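Local structure of Sb(V)-As(V) reductase (Leishmania major, 2J6P) at residues A76-L79 with V80-K84. The protein probably reduces arsenate and antimonate, as a rhodanese-like relative of the Cdc25 phosphatases. Numbering follows the deposited sequence.
Sequences AQSL and VRAPK. With EPE (4-(2-hydroxyethyl)-1-piperazine ethanesulfonic acid), chain G; SO4 (sulfate ion), chain I.
A76 and R81 touch across a local, anion-centred contact in which the loop following strand 70-74 bends round a bound group and runs directly into helix 81-96. It illustrates how a short loop can build an oxyanion site largely from its own backbone. A sulfate and the sulfonate of a HEPES buffer molecule have been placed in nearly the same spot, and thus are best read as alternative occupants, probably from the crystallisation liquor. Either anion is met by the amides of Q77, L79, V80 and R81. L79 N and V80 N both reach the sulfate O2, V80 N at 2.9 Å, so that one oxygen takes two backbone N-H groups.

The R81 side chain adds to the backbone grip. Its chain folds at chi3 (-67°), turning the NE/NH2 edge back to the anion: NE reaches sulfate O1 at 3.1 Å and NH2 reaches O4 at 3.2 Å, both nearly straight (172° and 170°). A76 CB lies near the guanidinium plane, 3.7 Å from NH2, while salt bridges from NH1 to D32 and D34 help fix the group's rotation.

On the side of the loop turned from the anion, S78 adopts a left-handed backbone conformation and sets its OG 3.5 Å from A82 CB; that hydroxyl is hydrogen-bonded to L106 O. P83 rests its CD against S78 O and its CG against L79 O, the latter 3.4 Å away. With C75 just ahead and V80 as N-cap, residues 75-81 form the CX5R anion-binding loop at a helix N-terminus, as in the active sites of Cdc25 phosphatases.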
loop_
_atom_site.group_PDB
_atom_site.type_symbol
_atom_site.label_atom_id
_atom_site.label_comp_id
_atom_site.label_asym_id
_atom_site.label_seq_id
_atom_site.Cartn_x
_atom_site.Cartn_y
_atom_site.Cartn_z
ATOM N N ALA A 76 -5.816 -1.890 10.565
ATOM C CA ALA A 76 -7.044 -2.311 9.814
ATOM C C ALA A 76 -6.941 -3.773 9.480
ATOM O O ALA A 76 -7.908 -4.485 9.695
ATOM C CB ALA A 76 -7.338 -1.428 8.474
ATOM N N GLN A 77 -5.800 -4.207 8.901
ATOM C CA GLN A 77 -5.653 -5.638 8.531
ATOM C C GLN A 77 -4.643 -6.277 9.342
ATOM O O GLN A 77 -4.510 -7.503 9.286
ATOM C CB GLN A 77 -5.251 -5.748 7.052
ATOM C CG GLN A 77 -6.444 -5.197 6.106
ATOM C CD GLN A 77 -6.120 -5.344 4.630
ATOM O OE1 GLN A 77 -5.386 -6.240 4.215
ATOM N NE2 GLN A 77 -6.664 -4.451 3.832
ATOM N N SER A 78 -3.901 -5.478 10.133
ATOM C CA SER A 78 -2.773 -6.009 10.898
ATOM C C SER A 78 -1.662 -6.689 10.046
ATOM O O SER A 78 -1.102 -7.784 10.424
ATOM C CB SER A 78 -3.302 -6.931 12.017
ATOM O OG SER A 78 -3.778 -6.106 13.114
ATOM N N LEU A 79 -1.458 -6.153 8.835
ATOM C CA LEU A 79 -0.470 -6.751 7.896
ATOM C C LEU A 79 0.739 -5.846 7.795
ATOM O O LEU A 79 1.848 -6.371 7.715
ATOM C CB LEU A 79 -1.005 -6.983 6.478
ATOM C CG LEU A 79 -2.217 -7.978 6.301
ATOM C CD1 LEU A 79 -2.323 -8.146 4.835
ATOM C CD2 LEU A 79 -1.908 -9.463 6.938
ATOM N N VAL A 80 0.520 -4.538 7.945
ATOM C CA VAL A 80 1.629 -3.589 7.790
ATOM C C VAL A 80 1.742 -2.754 9.055
ATOM O O VAL A 80 2.748 -2.804 9.763
ATOM C CB VAL A 80 1.440 -2.636 6.524
ATOM C CG1 VAL A 80 2.633 -1.540 6.458
ATOM C CG2 VAL A 80 1.308 -3.562 5.191
ATOM N N ARG A 81 0.704 -1.989 9.368
ATOM C CA ARG A 81 0.936 -0.976 10.408
ATOM C C ARG A 81 1.043 -1.576 11.782
ATOM O O ARG A 81 1.832 -1.087 12.567
ATOM C CB ARG A 81 -0.127 0.169 10.361
ATOM C CG ARG A 81 0.134 0.938 9.091
ATOM C CD ARG A 81 -0.990 1.927 8.739
ATOM N NE ARG A 81 -2.167 1.094 8.418
ATOM C CZ ARG A 81 -3.409 1.543 8.497
ATOM N NH1 ARG A 81 -3.658 2.826 8.728
ATOM N NH2 ARG A 81 -4.380 0.713 8.284
ATOM N N ALA A 82 0.248 -2.616 12.112
ATOM C CA ALA A 82 0.304 -3.148 13.518
ATOM C C ALA A 82 1.629 -3.875 13.719
ATOM O O ALA A 82 2.295 -3.752 14.744
ATOM C CB ALA A 82 -0.941 -4.094 13.786
ATOM N N PRO A 83 1.993 -4.784 12.809
ATOM C CA PRO A 83 3.294 -5.389 13.107
ATOM C C PRO A 83 4.506 -4.474 13.123
ATOM O O PRO A 83 5.469 -4.732 13.844
ATOM C CB PRO A 83 3.410 -6.524 12.024
ATOM C CG PRO A 83 2.478 -6.217 11.034
ATOM C CD PRO A 83 1.294 -5.522 11.729
ATOM N N LYS A 84 4.512 -3.453 12.258
ATOM C CA LYS A 84 5.556 -2.439 12.345
ATOM C C LYS A 84 5.568 -1.730 13.673
ATOM O O LYS A 84 6.637 -1.632 14.221
ATOM C CB LYS A 84 5.474 -1.376 11.233
ATOM C CG LYS A 84 5.940 -1.996 9.878
ATOM C CD LYS A 84 5.703 -0.890 8.868
ATOM C CE LYS A 84 6.994 -0.447 8.313
ATOM N NZ LYS A 84 7.239 -1.161 7.017
HETATM N N1 EPE G . -3.622 -1.389 3.196
HETATM C C2 EPE G . -3.676 0.048 2.832
HETATM C C3 EPE G . -3.622 0.276 1.296
HETATM N N4 EPE G . -4.154 -0.833 0.499
HETATM C C5 EPE G . -3.874 -2.184 1.013
HETATM C C6 EPE G . -4.561 -2.119 2.350
HETATM C C7 EPE G . -5.427 -0.595 -0.186
HETATM C C8 EPE G . -5.101 -0.335 -1.672
HETATM O O8 EPE G . -4.632 0.954 -1.933
HETATM C C9 EPE G . -3.978 -1.575 4.619
HETATM C C10 EPE G . -2.757 -2.122 5.356
HETATM S S EPE G . -2.710 -2.309 7.169
HETATM O O1S EPE G . -2.224 -3.653 7.567
HETATM O O2S EPE G . -1.754 -1.296 7.723
HETATM O O3S EPE G . -3.992 -2.003 7.795
HETATM S S SO4 I . -2.700 -2.777 6.827
HETATM O O1 SO4 I . -1.719 -1.771 7.239
HETATM O O2 SO4 I . -2.268 -4.074 7.464
HETATM O O3 SO4 I . -2.805 -2.975 5.362
HETATM O O4 SO4 I . -3.975 -2.331 7.286
#